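Local coordinates for protein leucine aminopeptidase 2 (Saccharomyces cerevisiae, PDB 2XQ0) that cleaves di- and tripeptides preferentially as a zinc-dependent M1-family aminopeptidase and, in vitro, also hydrolyses epoxides weakly, leukotriene A4 among them, at residues 555-560 against 589-594; 402-407 against 437-442; 365-370 against 377-382; 130-133 against 139-142. All coordinates share one frame; numbering follows the deposited sequence.

Contact 1: 555-560 against 589-594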
loop_
_atom_site.group_PDB
_atom_site.type_symbol
_atom_site.label_atom_id
_atom_site.label_comp_id
_atom_site.label_asym_id
_atom_site.label_seq_id
_atom_site.Cartn_x
_atom_site.Cartn_y
_atom_site.Cartn_z
ATOM N N GLN A 555 8.275 16.750 -14.343
ATOM C CA GLN A 555 6.868 16.404 -14.183
ATOM C C GLN A 555 6.678 15.188 -13.272
ATOM O O GLN A 555 5.591 14.615 -13.217
ATOM C CB GLN A 555 6.226 16.126 -15.538
ATOM C CG GLN A 555 6.611 17.109 -16.614
ATOM C CD GLN A 555 5.630 17.097 -17.757
ATOM O OE1 GLN A 555 6.015 16.987 -18.922
ATOM N NE2 GLN A 555 4.345 17.201 -17.433
ATOM N N ASN A 556 7.743 14.793 -12.577
ATOM C CA ASN A 556 7.697 13.678 -11.627
ATOM C C ASN A 556 7.380 14.189 -10.236
ATOM O O ASN A 556 8.179 14.888 -9.639
ATOM C CB ASN A 556 9.028 12.924 -11.626
ATOM C CG ASN A 556 8.990 11.640 -10.783
ATOM O OD1 ASN A 556 8.386 11.594 -9.715
ATOM N ND2 ASN A 556 9.644 10.599 -11.273
ATOM N N ALA A 557 6.208 13.839 -9.717
ATOM C CA ALA A 557 5.757 14.328 -8.417
ATOM C C ALA A 557 6.727 13.990 -7.298
ATOM O O ALA A 557 6.768 14.675 -6.276
ATOM C CB ALA A 557 4.374 13.767 -8.091
ATOM N N GLU A 558 7.483 12.913 -7.477
ATOM C CA GLU A 558 8.462 12.493 -6.473
ATOM C C GLU A 558 9.626 13.467 -6.392
ATOM O O GLU A 558 10.103 13.788 -5.303
ATOM C CB GLU A 558 9.021 11.104 -6.799
ATOM C CG GLU A 558 8.038 9.974 -6.646
ATOM C CD GLU A 558 8.006 9.438 -5.236
ATOM O OE1 GLU A 558 8.770 9.957 -4.393
ATOM O OE2 GLU A 558 7.230 8.497 -4.975
ATOM N N VAL A 559 10.112 13.896 -7.555
ATOM C CA VAL A 559 11.210 14.848 -7.616
ATOM C C VAL A 559 10.705 16.246 -7.276
ATOM O O VAL A 559 11.350 16.992 -6.543
ATOM C CB VAL A 559 11.840 14.910 -9.012
ATOM C CG1 VAL A 559 12.801 16.099 -9.083
ATOM C CG2 VAL A 559 12.557 13.588 -9.357
ATOM N N VAL A 560 9.553 16.599 -7.830
ATOM C CA VAL A 560 8.944 17.888 -7.543
ATOM C C VAL A 560 8.779 18.076 -6.037
ATOM O O VAL A 560 9.051 19.154 -5.512
ATOM C CB VAL A 560 7.589 18.044 -8.260
ATOM C CG1 VAL A 560 6.793 19.188 -7.653
ATOM C CG2 VAL A 560 7.807 18.251 -9.758
ATOM N N MET A 589 -0.977 10.630 0.344
ATOM C CA MET A 589 -0.529 10.946 1.702
ATOM C C MET A 589 0.965 11.202 1.780
ATOM O O MET A 589 1.412 12.159 2.421
ATOM C CB MET A 589 -0.937 9.853 2.696
ATOM C CG MET A 589 -2.353 10.018 3.225
ATOM S SD MET A 589 -2.823 8.812 4.483
ATOM C CE MET A 589 -2.833 7.287 3.540
ATOM N N LYS A 590 1.737 10.355 1.110
ATOM C CA LYS A 590 3.197 10.463 1.171
ATOM C C LYS A 590 3.714 11.870 0.841
ATOM O O LYS A 590 4.783 12.258 1.316
ATOM C CB LYS A 590 3.860 9.407 0.274
ATOM C CG LYS A 590 4.428 9.942 -1.034
ATOM C CD LYS A 590 5.037 8.837 -1.912
ATOM C CE LYS A 590 6.392 8.365 -1.408
ATOM N NZ LYS A 590 7.117 7.576 -2.450
ATOM N N PHE A 591 2.971 12.632 0.035
ATOM C CA PHE A 591 3.371 14.007 -0.301
ATOM C C PHE A 591 2.637 15.046 0.534
ATOM O O PHE A 591 3.241 16.009 1.021
ATOM C CB PHE A 591 3.148 14.317 -1.785
ATOM C CG PHE A 591 3.800 13.334 -2.717
ATOM C CD1 PHE A 591 5.142 13.031 -2.593
ATOM C CD2 PHE A 591 3.061 12.723 -3.724
ATOM C CE1 PHE A 591 5.738 12.125 -3.448
ATOM C CE2 PHE A 591 3.656 11.817 -4.585
ATOM C CZ PHE A 591 4.988 11.519 -4.446
ATOM N N VAL A 592 1.332 14.834 0.692
ATOM C CA VAL A 592 0.451 15.743 1.418
ATOM C C VAL A 592 0.831 15.938 2.891
ATOM O O VAL A 592 0.992 17.077 3.341
ATOM C CB VAL A 592 -1.018 15.284 1.302
ATOM C CG1 VAL A 592 -1.926 16.075 2.242
ATOM C CG2 VAL A 592 -1.493 15.404 -0.141
ATOM N N ARG A 593 0.973 14.841 3.636
ATOM C CA ARG A 593 1.312 14.924 5.060
ATOM C C ARG A 593 2.637 15.648 5.295
ATOM O O ARG A 593 2.699 16.623 6.050
ATOM C CB ARG A 593 1.377 13.536 5.697
ATOM C CG ARG A 593 0.048 12.854 5.872
ATOM C CD ARG A 593 0.212 11.570 6.663
ATOM N NE ARG A 593 0.495 11.838 8.070
ATOM C CZ ARG A 593 0.472 10.912 9.024
ATOM N NH1 ARG A 593 0.178 9.650 8.720
ATOM N NH2 ARG A 593 0.732 11.251 10.284
ATOM N N PRO A 594 3.713 15.161 4.663
ATOM C CA PRO A 594 5.003 15.822 4.846
ATOM C C PRO A 594 4.970 17.245 4.303
ATOM O O PRO A 594 5.622 18.124 4.859
ATOM C CB PRO A 594 5.961 14.976 3.994
ATOM C CG PRO A 594 5.268 13.664 3.802
ATOM C CD PRO A 594 3.804 13.980 3.782
#

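Contact 2: 402-407 against 437-442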
loop_
_atom_site.group_PDB
_atom_site.type_symbol
_atom_site.label_atom_id
_atom_site.label_comp_id
_atom_site.label_asym_id
_atom_site.label_seq_id
_atom_site.Cartn_x
_atom_site.Cartn_y
_atom_site.Cartn_z
ATOM N N THR A 402 20.523 -15.053 0.840
ATOM C CA THR A 402 21.983 -15.055 0.893
ATOM C C THR A 402 22.565 -16.306 1.548
ATOM O O THR A 402 23.370 -17.028 0.942
ATOM C CB THR A 402 22.498 -13.835 1.673
ATOM O OG1 THR A 402 22.053 -12.635 1.036
ATOM C CG2 THR A 402 24.013 -13.846 1.738
ATOM N N ILE A 403 22.164 -16.566 2.787
ATOM C CA ILE A 403 22.776 -17.644 3.556
ATOM C C ILE A 403 22.417 -19.024 3.019
ATOM O O ILE A 403 23.115 -20.001 3.280
ATOM C CB ILE A 403 22.399 -17.569 5.043
ATOM C CG1 ILE A 403 20.954 -18.027 5.257
ATOM C CG2 ILE A 403 22.612 -16.162 5.572
ATOM C CD1 ILE A 403 20.483 -17.853 6.691
ATOM N N LEU A 404 21.329 -19.106 2.265
ATOM C CA LEU A 404 20.904 -20.384 1.705
ATOM C C LEU A 404 21.562 -20.701 0.365
ATOM O O LEU A 404 21.349 -21.780 -0.196
ATOM C CB LEU A 404 19.383 -20.431 1.566
ATOM C CG LEU A 404 18.649 -20.652 2.889
ATOM C CD1 LEU A 404 17.238 -20.100 2.817
ATOM C CD2 LEU A 404 18.648 -22.129 3.261
ATOM N N GLY A 405 22.345 -19.764 -0.157
ATOM C CA GLY A 405 23.065 -20.005 -1.400
ATOM C C GLY A 405 22.707 -19.151 -2.607
ATOM O O GLY A 405 23.173 -19.416 -3.717
ATOM N N GLY A 406 21.878 -18.129 -2.424
ATOM C CA GLY A 406 21.624 -17.212 -3.520
ATOM C C GLY A 406 20.297 -17.442 -4.211
ATOM O O GLY A 406 19.520 -18.319 -3.824
ATOM N N LYS A 407 20.028 -16.639 -5.236
ATOM C CA LYS A 407 18.724 -16.659 -5.901
ATOM C C LYS A 407 18.389 -18.044 -6.432
ATOM O O LYS A 407 17.246 -18.506 -6.325
ATOM C CB LYS A 407 18.679 -15.641 -7.047
ATOM C CG LYS A 407 18.647 -14.196 -6.587
ATOM C CD LYS A 407 18.901 -13.231 -7.734
ATOM C CE LYS A 407 20.396 -13.030 -7.949
ATOM N NZ LYS A 407 20.611 -12.279 -9.206
ATOM N N GLU A 437 10.970 -27.669 6.380
ATOM C CA GLU A 437 10.676 -28.899 5.650
ATOM C C GLU A 437 11.358 -28.906 4.274
ATOM O O GLU A 437 11.756 -29.962 3.771
ATOM C CB GLU A 437 9.167 -29.103 5.493
ATOM C CG GLU A 437 8.403 -29.205 6.800
ATOM C CD GLU A 437 6.922 -28.881 6.637
ATOM O OE1 GLU A 437 6.520 -28.432 5.537
ATOM O OE2 GLU A 437 6.163 -29.069 7.614
ATOM N N PHE A 438 11.499 -27.729 3.670
ATOM C CA PHE A 438 12.029 -27.639 2.315
ATOM C C PHE A 438 13.550 -27.835 2.237
ATOM O O PHE A 438 14.064 -28.371 1.254
ATOM C CB PHE A 438 11.624 -26.318 1.646
ATOM C CG PHE A 438 11.913 -26.288 0.181
ATOM C CD1 PHE A 438 11.077 -26.935 -0.714
ATOM C CD2 PHE A 438 13.033 -25.651 -0.299
ATOM C CE1 PHE A 438 11.347 -26.929 -2.078
ATOM C CE2 PHE A 438 13.317 -25.641 -1.663
ATOM C CZ PHE A 438 12.470 -26.285 -2.549
ATOM N N TYR A 439 14.262 -27.407 3.275
ATOM C CA TYR A 439 15.721 -27.469 3.278
ATOM C C TYR A 439 16.296 -28.415 4.349
ATOM O O TYR A 439 16.998 -27.969 5.266
ATOM C CB TYR A 439 16.300 -26.067 3.496
ATOM C CG TYR A 439 16.098 -25.084 2.359
ATOM C CD1 TYR A 439 16.848 -25.173 1.191
ATOM C CD2 TYR A 439 15.189 -24.044 2.471
ATOM C CE1 TYR A 439 16.682 -24.265 0.153
ATOM C CE2 TYR A 439 15.022 -23.122 1.443
ATOM C CZ TYR A 439 15.770 -23.239 0.289
ATOM O OH TYR A 439 15.600 -22.333 -0.732
ATOM N N PRO A 440 16.007 -29.725 4.239
ATOM C CA PRO A 440 16.532 -30.712 5.193
ATOM C C PRO A 440 18.051 -30.679 5.265
ATOM O O PRO A 440 18.618 -30.794 6.352
ATOM C CB PRO A 440 16.080 -32.050 4.608
ATOM C CG PRO A 440 14.917 -31.721 3.739
ATOM C CD PRO A 440 15.196 -30.354 3.184
ATOM N N GLU A 441 18.701 -30.526 4.120
ATOM C CA GLU A 441 20.157 -30.553 4.079
ATOM C C GLU A 441 20.768 -29.286 4.657
ATOM O O GLU A 441 21.956 -29.246 4.955
ATOM C CB GLU A 441 20.661 -30.790 2.652
ATOM C CG GLU A 441 20.389 -32.202 2.133
ATOM C CD GLU A 441 21.252 -32.581 0.935
ATOM O OE1 GLU A 441 22.423 -32.142 0.867
ATOM O OE2 GLU A 441 20.762 -33.333 0.066
ATOM N N LYS A 442 19.954 -28.249 4.825
ATOM C CA LYS A 442 20.473 -26.957 5.273
ATOM C C LYS A 442 20.006 -26.583 6.679
ATOM O O LYS A 442 19.950 -25.406 7.036
ATOM C CB LYS A 442 20.119 -25.851 4.265
ATOM C CG LYS A 442 20.758 -26.037 2.895
ATOM C CD LYS A 442 20.647 -24.773 2.046
ATOM C CE LYS A 442 21.653 -24.775 0.897
ATOM N NZ LYS A 442 21.216 -25.650 -0.224
#

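Contact 3: 365-370 against 377-382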
loop_
_atom_site.group_PDB
_atom_site.type_symbol
_atom_site.label_atom_id
_atom_site.label_comp_id
_atom_site.label_asym_id
_atom_site.label_seq_id
_atom_site.Cartn_x
_atom_site.Cartn_y
_atom_site.Cartn_z
ATOM N N PRO A 365 8.641 2.598 19.677
ATOM C CA PRO A 365 9.428 1.674 18.846
ATOM C C PRO A 365 9.606 0.297 19.486
ATOM O O PRO A 365 9.642 -0.694 18.759
ATOM C CB PRO A 365 10.779 2.390 18.689
ATOM C CG PRO A 365 10.834 3.361 19.839
ATOM C CD PRO A 365 9.419 3.794 20.059
ATOM N N GLU A 366 9.686 0.226 20.814
ATOM C CA GLU A 366 9.892 -1.058 21.479
ATOM C C GLU A 366 8.790 -2.035 21.097
ATOM O O GLU A 366 9.019 -3.246 20.988
ATOM C CB GLU A 366 9.926 -0.887 22.994
ATOM C CG GLU A 366 10.086 -2.191 23.762
ATOM C CD GLU A 366 11.529 -2.480 24.153
ATOM O OE1 GLU A 366 12.450 -1.911 23.525
ATOM O OE2 GLU A 366 11.742 -3.279 25.093
ATOM N N ARG A 367 7.588 -1.494 20.917
ATOM C CA ARG A 367 6.437 -2.293 20.540
ATOM C C ARG A 367 6.299 -2.393 19.023
ATOM O O ARG A 367 6.205 -3.482 18.464
ATOM C CB ARG A 367 5.151 -1.700 21.121
ATOM C CG ARG A 367 3.922 -2.376 20.568
ATOM C CD ARG A 367 2.628 -2.001 21.259
ATOM N NE ARG A 367 1.590 -2.928 20.821
ATOM C CZ ARG A 367 0.292 -2.782 21.041
ATOM N NH1 ARG A 367 -0.548 -3.701 20.581
ATOM N NH2 ARG A 367 -0.163 -1.727 21.711
ATOM N N PHE A 368 6.257 -1.249 18.353
ATOM C CA PHE A 368 5.825 -1.249 16.964
ATOM C C PHE A 368 6.926 -1.515 15.936
ATOM O O PHE A 368 6.646 -1.548 14.745
ATOM C CB PHE A 368 5.068 0.035 16.621
ATOM C CG PHE A 368 3.735 0.162 17.322
ATOM C CD1 PHE A 368 3.522 1.160 18.260
ATOM C CD2 PHE A 368 2.703 -0.719 17.042
ATOM C CE1 PHE A 368 2.296 1.281 18.903
ATOM C CE2 PHE A 368 1.475 -0.607 17.689
ATOM C CZ PHE A 368 1.276 0.392 18.612
ATOM N N SER A 369 8.164 -1.726 16.378
ATOM C CA SER A 369 9.230 -2.004 15.417
ATOM C C SER A 369 9.622 -3.474 15.355
ATOM O O SER A 369 10.575 -3.835 14.680
ATOM C CB SER A 369 10.457 -1.130 15.685
ATOM O OG SER A 369 11.180 -1.582 16.811
ATOM N N THR A 370 8.896 -4.327 16.069
ATOM C CA THR A 370 9.130 -5.761 15.971
ATOM C C THR A 370 8.488 -6.247 14.687
ATOM O O THR A 370 7.431 -5.745 14.293
ATOM C CB THR A 370 8.548 -6.526 17.179
ATOM O OG1 THR A 370 7.124 -6.332 17.243
ATOM C CG2 THR A 370 9.183 -6.017 18.481
ATOM N N ASP A 377 -7.500 -6.999 20.797
ATOM C CA ASP A 377 -8.755 -6.538 20.229
ATOM C C ASP A 377 -8.960 -5.063 20.549
ATOM O O ASP A 377 -9.981 -4.486 20.194
ATOM C CB ASP A 377 -9.936 -7.359 20.751
ATOM C CG ASP A 377 -10.044 -7.323 22.250
ATOM O OD1 ASP A 377 -9.262 -6.572 22.867
ATOM O OD2 ASP A 377 -10.898 -8.049 22.811
ATOM N N ASN A 378 -7.988 -4.459 21.230
ATOM C CA ASN A 378 -8.066 -3.044 21.571
ATOM C C ASN A 378 -7.137 -2.192 20.700
ATOM O O ASN A 378 -7.043 -0.978 20.868
ATOM C CB ASN A 378 -7.708 -2.834 23.043
ATOM C CG ASN A 378 -6.271 -3.235 23.352
ATOM O OD1 ASN A 378 -5.631 -3.951 22.572
ATOM N ND2 ASN A 378 -5.756 -2.772 24.489
ATOM N N THR A 379 -6.424 -2.834 19.786
ATOM C CA THR A 379 -5.457 -2.118 18.970
ATOM C C THR A 379 -5.982 -1.929 17.564
ATOM O O THR A 379 -6.478 -2.872 16.936
ATOM C CB THR A 379 -4.131 -2.875 18.860
ATOM O OG1 THR A 379 -3.659 -3.224 20.163
ATOM C CG2 THR A 379 -3.097 -2.002 18.166
ATOM N N ASP A 380 -5.873 -0.703 17.071
ATOM C CA ASP A 380 -6.184 -0.424 15.681
ATOM C C ASP A 380 -5.051 -0.996 14.852
ATOM O O ASP A 380 -3.891 -0.644 15.069
ATOM C CB ASP A 380 -6.293 1.088 15.471
ATOM C CG ASP A 380 -6.764 1.458 14.077
ATOM O OD1 ASP A 380 -6.650 0.625 13.151
ATOM O OD2 ASP A 380 -7.239 2.601 13.902
ATOM N N PRO A 381 -5.373 -1.898 13.909
ATOM C CA PRO A 381 -4.361 -2.478 13.024
ATOM C C PRO A 381 -3.540 -1.410 12.310
ATOM O O PRO A 381 -2.357 -1.640 12.035
ATOM C CB PRO A 381 -5.197 -3.262 12.012
ATOM C CG PRO A 381 -6.404 -3.662 12.768
ATOM C CD PRO A 381 -6.690 -2.534 13.727
ATOM N N ASP A 382 -4.157 -0.268 12.009
ATOM C CA ASP A 382 -3.450 0.870 11.424
ATOM C C ASP A 382 -2.212 1.203 12.244
ATOM O O ASP A 382 -1.136 1.428 11.699
ATOM C CB ASP A 382 -4.349 2.113 11.382
ATOM C CG ASP A 382 -5.228 2.178 10.140
ATOM O OD1 ASP A 382 -4.866 1.568 9.110
ATOM O OD2 ASP A 382 -6.278 2.861 10.191
HETATM O O HOH W 1 -3.001 -1.794 22.569
#

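Contact 4: 130-133 against 139-142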
loop_
_atom_site.group_PDB
_atom_site.type_symbol
_atom_site.label_atom_id
_atom_site.label_comp_id
_atom_site.label_asym_id
_atom_site.label_seq_id
_atom_site.Cartn_x
_atom_site.Cartn_y
_atom_site.Cartn_z
ATOM N N LEU A 130 -16.744 11.933 -4.639
ATOM C CA LEU A 130 -16.517 13.240 -5.237
ATOM C C LEU A 130 -17.716 13.660 -6.075
ATOM O O LEU A 130 -18.271 12.847 -6.816
ATOM C CB LEU A 130 -15.263 13.219 -6.116
ATOM C CG LEU A 130 -13.932 13.098 -5.376
ATOM C CD1 LEU A 130 -13.522 11.645 -5.248
ATOM C CD2 LEU A 130 -12.857 13.873 -6.097
ATOM N N ASN A 131 -18.116 14.921 -5.959
ATOM C CA ASN A 131 -19.183 15.470 -6.803
ATOM C C ASN A 131 -18.667 16.081 -8.112
ATOM O O ASN A 131 -17.458 16.217 -8.303
ATOM C CB ASN A 131 -20.015 16.495 -6.028
ATOM C CG ASN A 131 -19.193 17.682 -5.557
ATOM O OD1 ASN A 131 -18.386 18.229 -6.309
ATOM N ND2 ASN A 131 -19.399 18.088 -4.310
ATOM N N SER A 132 -19.603 16.441 -8.997
ATOM C CA SER A 132 -19.320 17.006 -10.335
ATOM C C SER A 132 -18.239 18.082 -10.386
ATOM O O SER A 132 -17.472 18.152 -11.343
ATOM C CB SER A 132 -20.599 17.595 -10.959
ATOM O OG SER A 132 -21.495 16.589 -11.409
ATOM N N LYS A 133 -18.208 18.938 -9.371
ATOM C CA LYS A 133 -17.295 20.075 -9.346
ATOM C C LYS A 133 -15.890 19.716 -8.867
ATOM O O LYS A 133 -14.952 20.490 -9.054
ATOM C CB LYS A 133 -17.865 21.176 -8.449
ATOM C CG LYS A 133 -19.149 21.795 -8.961
ATOM C CD LYS A 133 -18.950 23.275 -9.219
ATOM C CE LYS A 133 -17.718 23.516 -10.086
ATOM N NZ LYS A 133 -17.415 24.966 -10.233
ATOM N N LYS A 139 -17.719 14.941 -13.737
ATOM C CA LYS A 139 -18.774 14.068 -13.221
ATOM C C LYS A 139 -18.408 13.534 -11.833
ATOM O O LYS A 139 -17.248 13.607 -11.435
ATOM C CB LYS A 139 -19.052 12.925 -14.202
ATOM C CG LYS A 139 -19.597 13.389 -15.553
ATOM C CD LYS A 139 -19.926 12.199 -16.446
ATOM C CE LYS A 139 -20.160 12.614 -17.891
ATOM N NZ LYS A 139 -20.317 11.425 -18.782
ATOM N N PRO A 140 -19.404 13.025 -11.082
ATOM C CA PRO A 140 -19.137 12.512 -9.736
ATOM C C PRO A 140 -18.382 11.189 -9.788
ATOM O O PRO A 140 -18.303 10.560 -10.834
ATOM C CB PRO A 140 -20.542 12.290 -9.157
ATOM C CG PRO A 140 -21.380 12.021 -10.344
ATOM C CD PRO A 140 -20.829 12.901 -11.438
ATOM N N TYR A 141 -17.869 10.747 -8.645
ATOM C CA TYR A 141 -16.951 9.620 -8.619
ATOM C C TYR A 141 -16.921 9.079 -7.214
ATOM O O TYR A 141 -17.089 9.828 -6.249
ATOM C CB TYR A 141 -15.552 10.112 -9.007
ATOM C CG TYR A 141 -14.503 9.050 -9.326
ATOM C CD1 TYR A 141 -13.798 8.408 -8.312
ATOM C CD2 TYR A 141 -14.172 8.750 -10.642
ATOM C CE1 TYR A 141 -12.813 7.482 -8.594
ATOM C CE2 TYR A 141 -13.194 7.827 -10.938
ATOM C CZ TYR A 141 -12.519 7.189 -9.909
ATOM O OH TYR A 141 -11.547 6.262 -10.203
ATOM N N VAL A 142 -16.717 7.776 -7.089
ATOM C CA VAL A 142 -16.550 7.179 -5.779
ATOM C C VAL A 142 -15.574 6.020 -5.915
ATOM O O VAL A 142 -15.521 5.366 -6.958
ATOM C CB VAL A 142 -17.888 6.675 -5.240
ATOM C CG1 VAL A 142 -18.481 5.655 -6.220
ATOM C CG2 VAL A 142 -17.754 6.084 -3.820
#

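Contact 1: 555-560 against 589-594
Two helix starts of the helical C-terminal domain of this leukotriene A4 hydrolase relative face each other here, and Glu558, in the first turn of helix 557-569, pairs with Lys590, in the first turn of helix 589-600. The pair is a salt bridge: Lys590 NZ lies 2.7 Å from Glu558 OE2 and takes the syn lone pair of that oxygen. The two side chains cross at about a right angle, and the lysine chain, bent at chi3 (-76°), brings its amine up to the acid. The Phe591 ring meets the same acid side chain edge-on. Its CZ sits 3.8 Å from Glu558 CD, which lies in the ring plane, while the carboxylate is turned 80° against the ring. Over one ring face, offset toward the rim, stands Ala557 O, 3.9 Å from CE1 of Phe591; Lys590 CG, from the preceding residue, lies over the other face, also offset toward the rim. Ala557 CB completes the apolar part at 4.1 Å from Phe591 CE2. Asn556 is the N-cap of helix 557-569: its OD1 accepts from Glu558 N at 2.8 Å, fixing the turn that carries the acid. The side chain of Lys590 comes within about 6 Å of the bound bestatin. Outside the pair, helix 508-519 packs on Glu558 and Val559, Trp582 of helix 576-582 touches Phe591, and helix 620-629 lies against Val592.

Contact 2: 402-407 against 437-442
Leu404, Lys442 and Tyr439 carry this contact, in which the C-terminal end of helix 388-403 meets the turn that follows helix 428-438 in the peptidase M1 domain. Leu404 precedes Gly405, whose positive phi (116°) and two bonds back into the last turn make a Schellman motif; one of them, Gly405 N to Thr402 O, measures 3.1 Å. The leucine gives up the largest area of the three and uses both methyl groups. CD2 stands over the centre of the Tyr439 ring, 3.9 Å from the centroid and only 7° off the normal, a CH-pi contact with the flat of the ring. CD1 reaches the ring atom CE2 of Tyr439 at 4.0 Å. On the opposite face of the same ring lies Phe438 CD2, from the preceding residue, and the tyrosine is thus sandwiched. Its OH end is held elsewhere, by Glu409 O of helix 407-420, and Phe410 of that helix touches both Leu404 and Tyr439.

Lys442, the N-cap residue of helix 443-447, lays its aliphatic chain beside the leucine, with CD 3.5 Å from Leu404 CD2. The chain is extended as far as CE and then bends at chi4 (78°); its NZ forms a salt bridge with Glu409. The carbonyl of Leu404 is buried here without a polar partner in the model, and the nearest atom to it across the contact is a carbon: Lys442 CE is 3.2 Å from Leu404 O.

Contact 3: 365-370 against 377-382
Arg367 reaches Thr379 because its chain runs almost straight, CG anti to the backbone N (chi1 171°) and the rest extended through NE, while the threonine, at chi1 -52°, holds OG1 beside its own backbone N. The contact closes a short loop of the peptidase M1 domain between the one-turn helix 365-368 and the segment leading to helix 388-403. The two side chains approach from opposite directions and meet in a hydrogen bond from Arg367 NH1 to Thr379 OG1, 3.2 Å long with an N-H...O angle of 155°. OG1 is tilted slightly from the guanidinium plane. A water makes a second path: it accepts from Arg367 NH2 at 3.0 Å, in the guanidinium plane, and lies 2.9 Å from Thr379 OG1. NH1 also donates to Asn374 O, and OG1 is bonded to Asn376 N, which ties both groups to the loop they bridge.

The neighbouring Phe368 ring lies alongside: Arg367 CG is over its centre, and Phe368 CE2 stands over one guanidinium face, offset toward the rim. Within each segment, local bonds shape the backbone. Asp380 forms an Asx turn, with OD1 accepting from Asp382 N at 2.9 Å. Ser369 OG is bonded to Gly459 N, and Pro365 O takes two donors from opposite faces of its plane, Ser369 N at 3.0 Å and Ser369 OG at 2.6 Å.

Contact 4: 130-133 against 139-142
Lys139, opposite Ser132, brings the chain back from the loop of a beta hairpin whose arms are strands 127-130 and 141-144, neighbours at one edge of a four-stranded antiparallel sheet. Its backbone touches Ser132, whose CA is 3.9 Å from Lys139 C, while Lys139 O is bonded to Thr135 OG1 within the loop. The lysine CB points away from the other arm, and the CA atoms of Ser132 and Lys139 are 4.2 Å apart.

Pro140 comes next and fits against Leu130, Asn131 and Ser132. Proline has no N-H to offer, and its CA and CB lie against Leu130 O, with Pro140 CA 3.1 Å from that oxygen. Its CD is 3.7 Å from Ser132 OG, which chi1 (-74°) places beside the serine N.

At Tyr141 the regular sheet begins. It forms the antiparallel hydrogen-bonded pair with Leu130, and their CB atoms, on one face of the sheet, are 4.3 Å apart. The two bonds of the pair differ in straightness. Leu130 N to Tyr141 O is 2.7 Å and practically linear at 179°. Tyr141 N to Leu130 O is 2.8 Å but bent, at 147°. The tyrosine ring then leads away, its OH held by Asn267 OD1. Val142 follows, bonding by its backbone to Ser211 of the next strand and packing its side chain on Leu127 and Trp129.

Overall arrangement
From the N terminus the chain first closes contact 4, a hairpin in the N-terminal domain range with five residues between its segments. Contact 3 follows in the peptidase domain, closing a loop with six residues between its segments, from helix 365-368 to the stretch before helix 388-403. Further on in the same domain, contact 2 closes a 29-residue span that is mostly helix, joining the ends of helices 388-403 and 428-438. Contact 1 comes last, with 28 residues between its segments, joining the starts of helices 557-569 and 589-600. The four stand in series, neither nested nor crossing. Contacts 2 and 4 lie on opposite sides of the chain's centre, their centres 53 Å apart.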